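Local coordinates for protein putative oxidoreductase (Bacteroides fragilis NCTC 9343, PDB 3FHL) that probably acts as a nucleotide-dependent oxidoreductase of the Gfo/Idh/MocA family, pairing an NAD-binding Rossmann fold with a C-terminal alpha/beta domain, at residues C[124-129]-C[183-188]; C[308-313]-C[324-329]. All coordinates share one frame; numbering follows the deposited sequence.

Interaction 1: C[124-129]-C[183-188]; sequences NRRWDA and LIDQAI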
ATOM      1  N   ASN C 124      18.773  -9.054 -12.509  1.00 28.16           N
ATOM      2  CA  ASN C 124      18.659  -8.147 -13.642  1.00 28.55           C
ATOM      3  C   ASN C 124      17.727  -6.951 -13.501  1.00 30.84           C
ATOM      4  O   ASN C 124      17.826  -6.000 -14.282  1.00 25.79           O
ATOM      5  CB  ASN C 124      18.290  -8.911 -14.911  1.00 31.58           C
ATOM      6  CG  ASN C 124      16.985  -9.673 -14.798  1.00 38.34           C
ATOM      7  OD1 ASN C 124      16.372  -9.775 -13.743  1.00 41.65           O
ATOM      8  ND2 ASN C 124      16.567 -10.237 -15.903  1.00 42.21           N
ATOM      9  N   ARG C 125      16.833  -6.988 -12.514  1.00 29.98           N
ATOM     10  CA  ARG C 125      15.852  -5.914 -12.376  1.00 29.54           C
ATOM     11  C   ARG C 125      16.439  -4.631 -11.810  1.00 26.08           C
ATOM     12  O   ARG C 125      15.764  -3.602 -11.746  1.00 27.16           O
ATOM     13  CB  ARG C 125      14.596  -6.386 -11.636  1.00 28.69           C
ATOM     14  CG  ARG C 125      13.757  -7.353 -12.500  1.00 27.86           C
ATOM     15  CD  ARG C 125      12.345  -7.489 -11.977  1.00 31.32           C
ATOM     16  NE  ARG C 125      11.556  -8.459 -12.739  1.00 30.52           N
ATOM     17  CZ  ARG C 125      10.876  -8.182 -13.852  1.00 40.65           C
ATOM     18  NH1 ARG C 125      10.887  -6.954 -14.375  1.00 32.08           N
ATOM     19  NH2 ARG C 125      10.190  -9.149 -14.449  1.00 38.16           N
ATOM     20  N   ARG C 126      17.727  -4.679 -11.474  1.00 25.74           N
ATOM     21  CA  ARG C 126      18.495  -3.466 -11.225  1.00 27.48           C
ATOM     22  C   ARG C 126      18.656  -2.646 -12.510  1.00 25.10           C
ATOM     23  O   ARG C 126      18.950  -1.455 -12.461  1.00 25.88           O
ATOM     24  CB  ARG C 126      19.868  -3.820 -10.669  1.00 31.73           C
ATOM     25  CG  ARG C 126      19.816  -4.556  -9.354  1.00 36.80           C
ATOM     26  CD  ARG C 126      21.155  -4.526  -8.690  1.00 33.67           C
ATOM     27  NE  ARG C 126      21.277  -5.456  -7.574  1.00 33.44           N
ATOM     28  CZ  ARG C 126      22.410  -5.645  -6.909  1.00 34.54           C
ATOM     29  NH1 ARG C 126      22.467  -6.493  -5.894  1.00 34.08           N
ATOM     30  NH2 ARG C 126      23.493  -4.970  -7.262  1.00 37.96           N
ATOM     31  N   TRP C 127      18.429  -3.286 -13.656  1.00 24.64           N
ATOM     32  CA  TRP C 127      18.508  -2.584 -14.943  1.00 26.46           C
ATOM     33  C   TRP C 127      17.157  -2.501 -15.657  1.00 29.37           C
ATOM     34  O   TRP C 127      17.103  -2.306 -16.865  1.00 29.02           O
ATOM     35  CB  TRP C 127      19.568  -3.236 -15.848  1.00 26.58           C
ATOM     36  CG  TRP C 127      20.983  -3.065 -15.334  1.00 29.65           C
ATOM     37  CD1 TRP C 127      21.818  -1.996 -15.552  1.00 34.43           C
ATOM     38  CD2 TRP C 127      21.705  -3.971 -14.504  1.00 30.72           C
ATOM     39  NE1 TRP C 127      23.020  -2.190 -14.902  1.00 31.59           N
ATOM     40  CE2 TRP C 127      22.978  -3.395 -14.256  1.00 28.92           C
ATOM     41  CE3 TRP C 127      21.403  -5.215 -13.934  1.00 27.51           C
ATOM     42  CZ2 TRP C 127      23.943  -4.025 -13.472  1.00 24.63           C
ATOM     43  CZ3 TRP C 127      22.372  -5.843 -13.160  1.00 28.18           C
ATOM     44  CH2 TRP C 127      23.624  -5.242 -12.931  1.00 32.49           C
ATOM     45  N   ASP C 128      16.061  -2.651 -14.908  1.00 30.92           N
ATOM     46  CA  ASP C 128      14.733  -2.325 -15.446  1.00 29.91           C
ATOM     47  C   ASP C 128      14.696  -0.829 -15.707  1.00 22.79           C
ATOM     48  O   ASP C 128      15.305  -0.070 -14.955  1.00 28.68           O
ATOM     49  CB  ASP C 128      13.634  -2.702 -14.443  1.00 29.74           C
ATOM     50  CG  ASP C 128      13.170  -4.150 -14.581  1.00 25.65           C
ATOM     51  OD1 ASP C 128      13.705  -4.893 -15.432  1.00 26.13           O
ATOM     52  OD2 ASP C 128      12.250  -4.557 -13.834  1.00 25.33           O
ATOM     53  N   ALA C 129      13.993  -0.414 -16.765  1.00 26.94           N
ATOM     54  CA  ALA C 129      13.816   1.012 -17.089  1.00 24.28           C
ATOM     55  C   ALA C 129      13.287   1.832 -15.915  1.00 28.32           C
ATOM     56  O   ALA C 129      13.805   2.910 -15.629  1.00 26.63           O
ATOM     57  CB  ALA C 129      12.886   1.183 -18.320  1.00 28.92           C
ATOM     58  N   LEU C 183      12.252  -6.914  -5.478  1.00 28.76           N
ATOM     59  CA  LEU C 183      11.898  -5.631  -4.861  1.00 25.36           C
ATOM     60  C   LEU C 183      12.779  -5.319  -3.673  1.00 22.68           C
ATOM     61  O   LEU C 183      13.145  -4.165  -3.459  1.00 27.77           O
ATOM     62  CB  LEU C 183      10.419  -5.618  -4.413  1.00 24.10           C
ATOM     63  CG  LEU C 183       9.370  -5.888  -5.509  1.00 21.91           C
ATOM     64  CD1 LEU C 183       7.979  -5.629  -4.988  1.00 28.45           C
ATOM     65  CD2 LEU C 183       9.615  -5.020  -6.763  1.00 23.67           C
ATOM     66  N   ILE C 184      13.039  -6.339  -2.860  1.00 24.81           N
ATOM     67  CA  ILE C 184      13.925  -6.213  -1.712  1.00 26.01           C
ATOM     68  C   ILE C 184      15.353  -5.874  -2.161  1.00 28.31           C
ATOM     69  O   ILE C 184      15.970  -4.963  -1.613  1.00 26.26           O
ATOM     70  CB  ILE C 184      13.935  -7.497  -0.848  1.00 29.17           C
ATOM     71  CG1 ILE C 184      12.574  -7.706  -0.165  1.00 30.15           C
ATOM     72  CG2 ILE C 184      15.003  -7.376   0.218  1.00 25.45           C
ATOM     73  CD1 ILE C 184      12.275  -9.139   0.247  1.00 24.06           C
ATOM     74  N   ASP C 185      15.861  -6.599  -3.161  1.00 25.02           N
ATOM     75  CA  ASP C 185      17.186  -6.282  -3.728  1.00 30.27           C
ATOM     76  C   ASP C 185      17.340  -4.810  -4.113  1.00 28.77           C
ATOM     77  O   ASP C 185      18.290  -4.142  -3.687  1.00 27.54           O
ATOM     78  CB  ASP C 185      17.494  -7.173  -4.927  1.00 24.16           C
ATOM     79  CG  ASP C 185      18.846  -6.857  -5.553  1.00 39.14           C
ATOM     80  OD1 ASP C 185      19.889  -6.999  -4.854  1.00 33.20           O
ATOM     81  OD2 ASP C 185      18.853  -6.462  -6.742  1.00 31.54           O
ATOM     82  N   GLN C 186      16.368  -4.304  -4.868  1.00 26.68           N
ATOM     83  CA  GLN C 186      16.313  -2.895  -5.240  1.00 27.24           C
ATOM     84  C   GLN C 186      16.298  -1.976  -4.034  1.00 30.19           C
ATOM     85  O   GLN C 186      17.023  -0.980  -4.022  1.00 27.77           O
ATOM     86  CB  GLN C 186      15.085  -2.616  -6.111  1.00 25.43           C
ATOM     87  CG  GLN C 186      15.159  -3.164  -7.556  1.00 21.74           C
ATOM     88  CD  GLN C 186      13.845  -2.967  -8.303  1.00 29.65           C
ATOM     89  OE1 GLN C 186      12.824  -2.665  -7.691  1.00 27.26           O
ATOM     90  NE2 GLN C 186      13.864  -3.140  -9.631  1.00 24.60           N
ATOM     91  N   ALA C 187      15.492  -2.301  -3.012  1.00 29.73           N
ATOM     92  CA  ALA C 187      15.386  -1.415  -1.841  1.00 26.53           C
ATOM     93  C   ALA C 187      16.687  -1.350  -1.058  1.00 26.91           C
ATOM     94  O   ALA C 187      17.089  -0.270  -0.612  1.00 28.02           O
ATOM     95  CB  ALA C 187      14.221  -1.825  -0.919  1.00 23.47           C
ATOM     96  N   ILE C 188      17.332  -2.504  -0.905  1.00 25.55           N
ATOM     97  CA  ILE C 188      18.653  -2.589  -0.233  1.00 29.29           C
ATOM     98  C   ILE C 188      19.726  -1.807  -0.995  1.00 28.76           C
ATOM     99  O   ILE C 188      20.531  -1.091  -0.388  1.00 25.62           O
ATOM    100  CB  ILE C 188      19.110  -4.056  -0.034  1.00 28.84           C
ATOM    101  CG1 ILE C 188      18.174  -4.784   0.940  1.00 30.26           C
ATOM    102  CG2 ILE C 188      20.562  -4.138   0.493  1.00 34.48           C
ATOM    103  CD1 ILE C 188      18.358  -6.305   0.895  1.00 35.39           C
TER
HETATM  104  O   HOH W   1      11.864  -3.075 -11.645  1.00 26.65           O
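The main-chain carbonyl of Arg-125 and the guanidinium of Arg-126 both reach helix 180-191, the first taking a bond from Gln-186 and the second holding Asp-185. The two residues form a short 3-10 turn on the connection that leaves the last strand of the parallel Rossmann sheet, 119-122, and leads into helix 129-139. At Arg-125, O accepts from Gln-186 NE2 at 2.9 Å; the donor stands above the carbonyl plane, 57° out of it, although the oxygen lies in the plane of the glutamine amide. The Arg-125 guanidinium turns back to its own segment, where NH1 pairs in plane with Asp-128 OD2; the side chain also touches His-182 of helix 180-191. Arg-126, extended from CG to NE, grips Asp-185 side-on with the two groups nearly coplanar: NE to OD2 and NH1 to OD1, each 2.8 Å. With chi1 at 179°, the Asp-185 carboxylate swings clear of the backbone N and out to the arginine. NH1 also meets Asp-330 and NH2 reaches Glu-325 O, so this buried cation is shared by two acids and a carbonyl. Further on, Asp-128 joins the helix through water 1, which lies 2.7 Å from Asp-128 OD2 and accepts from Gln-186 NE2 at 2.8 Å.

Interaction 2: C[308-313]-C[324-329]; sequences GGFYQN and LETHAQ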
ATOM      1  N   GLY C 308      21.705  -5.598 -20.640  1.00 29.71           N
ATOM      2  CA  GLY C 308      23.102  -5.738 -21.068  1.00 30.91           C
ATOM      3  C   GLY C 308      24.085  -5.160 -20.070  1.00 32.37           C
ATOM      4  O   GLY C 308      25.251  -5.561 -20.042  1.00 29.70           O
ATOM      5  N   GLY C 309      23.590  -4.252 -19.223  1.00 24.24           N
ATOM      6  CA  GLY C 309      24.397  -3.588 -18.193  1.00 28.62           C
ATOM      7  C   GLY C 309      24.986  -4.536 -17.176  1.00 29.50           C
ATOM      8  O   GLY C 309      26.010  -4.220 -16.547  1.00 33.13           O
ATOM      9  N   PHE C 310      24.345  -5.691 -16.996  1.00 29.06           N
ATOM     10  CA  PHE C 310      24.849  -6.712 -16.084  1.00 29.63           C
ATOM     11  C   PHE C 310      26.224  -7.213 -16.554  1.00 29.06           C
ATOM     12  O   PHE C 310      27.169  -7.296 -15.761  1.00 29.91           O
ATOM     13  CB  PHE C 310      23.877  -7.890 -15.971  1.00 22.90           C
ATOM     14  CG  PHE C 310      24.415  -9.029 -15.156  1.00 29.81           C
ATOM     15  CD1 PHE C 310      24.399  -8.968 -13.764  1.00 28.61           C
ATOM     16  CD2 PHE C 310      24.973 -10.150 -15.775  1.00 29.70           C
ATOM     17  CE1 PHE C 310      24.897 -10.012 -13.000  1.00 31.10           C
ATOM     18  CE2 PHE C 310      25.482 -11.203 -15.008  1.00 28.11           C
ATOM     19  CZ  PHE C 310      25.445 -11.130 -13.623  1.00 27.08           C
ATOM     20  N   TYR C 311      26.299  -7.531 -17.842  1.00 28.49           N
ATOM     21  CA  TYR C 311      27.515  -8.018 -18.494  1.00 29.78           C
ATOM     22  C   TYR C 311      28.543  -6.921 -18.692  1.00 32.40           C
ATOM     23  O   TYR C 311      29.731  -7.144 -18.470  1.00 31.36           O
ATOM     24  CB  TYR C 311      27.159  -8.762 -19.789  1.00 28.93           C
ATOM     25  CG  TYR C 311      26.590 -10.121 -19.462  1.00 33.05           C
ATOM     26  CD1 TYR C 311      27.419 -11.121 -18.951  1.00 34.42           C
ATOM     27  CD2 TYR C 311      25.223 -10.398 -19.606  1.00 30.83           C
ATOM     28  CE1 TYR C 311      26.924 -12.367 -18.611  1.00 37.98           C
ATOM     29  CE2 TYR C 311      24.709 -11.646 -19.256  1.00 29.18           C
ATOM     30  CZ  TYR C 311      25.577 -12.628 -18.769  1.00 36.22           C
ATOM     31  OH  TYR C 311      25.116 -13.868 -18.414  1.00 34.38           O
ATOM     32  N   GLN C 312      28.088  -5.711 -19.023  1.00 28.05           N
ATOM     33  CA  GLN C 312      28.998  -4.589 -19.130  1.00 31.20           C
ATOM     34  C   GLN C 312      29.694  -4.352 -17.788  1.00 33.46           C
ATOM     35  O   GLN C 312      30.905  -4.111 -17.748  1.00 30.63           O
ATOM     36  CB  GLN C 312      28.289  -3.322 -19.625  1.00 26.32           C
ATOM     37  CG  GLN C 312      29.217  -2.100 -19.843  1.00 39.23           C
ATOM     38  CD  GLN C 312      30.244  -2.289 -20.974  1.00 44.08           C
ATOM     39  OE1 GLN C 312      30.150  -3.219 -21.781  1.00 37.05           O
ATOM     40  NE2 GLN C 312      31.234  -1.395 -21.028  1.00 37.34           N
ATOM     41  N   ASN C 313      28.941  -4.466 -16.694  1.00 30.46           N
ATOM     42  CA  ASN C 313      29.538  -4.350 -15.371  1.00 28.64           C
ATOM     43  C   ASN C 313      30.563  -5.441 -15.067  1.00 30.93           C
ATOM     44  O   ASN C 313      31.600  -5.164 -14.461  1.00 31.93           O
ATOM     45  CB  ASN C 313      28.473  -4.306 -14.273  1.00 29.77           C
ATOM     46  CG  ASN C 313      29.087  -4.278 -12.881  1.00 26.91           C
ATOM     47  OD1 ASN C 313      28.912  -5.208 -12.102  1.00 33.41           O
ATOM     48  ND2 ASN C 313      29.845  -3.222 -12.585  1.00 33.74           N
ATOM     49  N   LEU C 324      32.286  -4.627  -8.679  1.00 33.27           N
ATOM     50  CA  LEU C 324      31.214  -5.507  -9.114  1.00 30.80           C
ATOM     51  C   LEU C 324      29.931  -5.058  -8.423  1.00 34.09           C
ATOM     52  O   LEU C 324      29.928  -4.819  -7.217  1.00 33.54           O
ATOM     53  CB  LEU C 324      31.547  -6.950  -8.743  1.00 30.94           C
ATOM     54  CG  LEU C 324      30.476  -8.025  -8.921  1.00 32.82           C
ATOM     55  CD1 LEU C 324      30.153  -8.215 -10.378  1.00 29.97           C
ATOM     56  CD2 LEU C 324      30.906  -9.335  -8.261  1.00 30.36           C
ATOM     57  N   GLU C 325      28.850  -4.914  -9.185  1.00 33.39           N
ATOM     58  CA  GLU C 325      27.570  -4.474  -8.601  1.00 36.07           C
ATOM     59  C   GLU C 325      26.799  -5.629  -7.964  1.00 32.19           C
ATOM     60  O   GLU C 325      26.042  -5.428  -7.019  1.00 37.41           O
ATOM     61  CB  GLU C 325      26.695  -3.779  -9.652  1.00 33.82           C
ATOM     62  CG  GLU C 325      27.253  -2.437 -10.136  1.00 38.80           C
ATOM     63  CD  GLU C 325      26.379  -1.767 -11.195  1.00 45.51           C
ATOM     64  OE1 GLU C 325      25.146  -1.670 -10.993  1.00 45.68           O
ATOM     65  OE2 GLU C 325      26.926  -1.324 -12.232  1.00 50.52           O
ATOM     66  N   THR C 326      27.016  -6.838  -8.476  1.00 28.11           N
ATOM     67  CA  THR C 326      26.159  -7.975  -8.186  1.00 26.26           C
ATOM     68  C   THR C 326      26.867  -9.095  -7.422  1.00 27.10           C
ATOM     69  O   THR C 326      26.748 -10.271  -7.769  1.00 26.92           O
ATOM     70  CB  THR C 326      25.580  -8.561  -9.489  1.00 29.97           C
ATOM     71  OG1 THR C 326      26.658  -8.847 -10.387  1.00 37.91           O
ATOM     72  CG2 THR C 326      24.600  -7.554 -10.167  1.00 28.34           C
ATOM     73  N   HIS C 327      27.583  -8.731  -6.370  1.00 30.00           N
ATOM     74  CA  HIS C 327      28.182  -9.726  -5.482  1.00 38.08           C
ATOM     75  C   HIS C 327      27.149 -10.742  -5.010  1.00 36.78           C
ATOM     76  O   HIS C 327      26.003 -10.388  -4.737  1.00 35.06           O
ATOM     77  CB  HIS C 327      28.776  -9.061  -4.245  1.00 37.62           C
ATOM     78  CG  HIS C 327      30.050  -8.320  -4.498  1.00 53.29           C
ATOM     79  ND1 HIS C 327      30.107  -6.947  -4.585  1.00 56.27           N
ATOM     80  CD2 HIS C 327      31.321  -8.761  -4.656  1.00 62.17           C
ATOM     81  CE1 HIS C 327      31.355  -6.573  -4.799  1.00 60.98           C
ATOM     82  NE2 HIS C 327      32.112  -7.655  -4.845  1.00 68.76           N
ATOM     83  N   ALA C 328      27.566 -12.001  -4.911  1.00 33.24           N
ATOM     84  CA  ALA C 328      26.712 -13.066  -4.385  1.00 30.07           C
ATOM     85  C   ALA C 328      26.179 -12.784  -2.980  1.00 33.69           C
ATOM     86  O   ALA C 328      25.078 -13.238  -2.637  1.00 34.45           O
ATOM     87  CB  ALA C 328      27.449 -14.392  -4.410  1.00 29.00           C
ATOM     88  N   GLN C 329      26.937 -12.021  -2.183  1.00 29.13           N
ATOM     89  CA  GLN C 329      26.507 -11.639  -0.826  1.00 33.59           C
ATOM     90  C   GLN C 329      25.185 -10.850  -0.867  1.00 34.78           C
ATOM     91  O   GLN C 329      24.378 -10.952   0.054  1.00 34.09           O
ATOM     92  CB  GLN C 329      27.592 -10.830  -0.114  1.00 34.90           C
ATOM     93  CG  GLN C 329      27.301 -10.464   1.338  1.00 38.66           C
ATOM     94  CD  GLN C 329      27.203 -11.669   2.243  1.00 44.24           C
ATOM     95  OE1 GLN C 329      28.066 -12.549   2.217  1.00 42.05           O
ATOM     96  NE2 GLN C 329      26.153 -11.713   3.067  1.00 40.46           N
TER
HETATM   97  O   HOH W   2      26.929  -7.200 -12.659  1.00 27.96           O
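The Phe-310 ring meets Thr-326 obliquely through its CE1 corner, which lies 3.4 Å from Thr-326 OG1 and 3.8 Å from Thr-326 CG2. At the ring's edge, in its plane, is CD2 of Tyr-311; the same pair seen from the tyrosine has Phe-310 CD2 over the centre of one Tyr-311 face, and Tyr-122 packs edge-to-face with Phe-310. On the other segment, Leu-324 CD2 rests on one face of the His-327 imidazole, toward its rim. The Asn-313 amide carries the polar half of the contact. Its CG is anti to the backbone N (chi1 176°), which brings OD1 to the backbone of 324-329, where Glu-325 N donates to it over 2.9 Å in an almost straight bond (171°), tilted from the carbonyl plane. The Glu-325 side chain passes across this amide at a slant, its carboxylate plane 63° from the amide plane, and OE2 comes near ND2 without a hydrogen bond; ND2 instead bonds to Pro-323 O. Water 2 ties the pieces together: it donates to Asn-313 OD1 at 2.9 Å and to Phe-310 O at 3.1 Å, and accepts from Thr-326 OG1 at 2.8 Å. OD1 thus takes two bonds, while Thr-326 OG1 is also bonded to Ser-120 OG. The contact closes the turn between helices 309-320 and 328-347, and backbone bonds from Thr-326 to Val-121 and from Ala-328 to Leu-119 lay the approach to helix 328-347 along strand 119-122, an edge strand of the Rossmann sheet.

Interactions 1 and 2 follow one another in series along the chain, yet their centres are only about 12 Å apart and they touch directly. Arg-126 NH2 lies 2.6 Å from Glu-325 O, a probable hydrogen bond, and Trp-127 adds packing, its CH2 3.7 Å from Phe-310 CA and its CZ2 3.6 Å from Glu-325 OE1. Residues 324-329 therefore abut both the start of helix 309-320 and the turn that interaction 1 fastens to helix 180-191. Together the contacts bring three helices and the exit of strand 119-122 to the junction between the Rossmann sheet and the C-terminal alpha/beta domain.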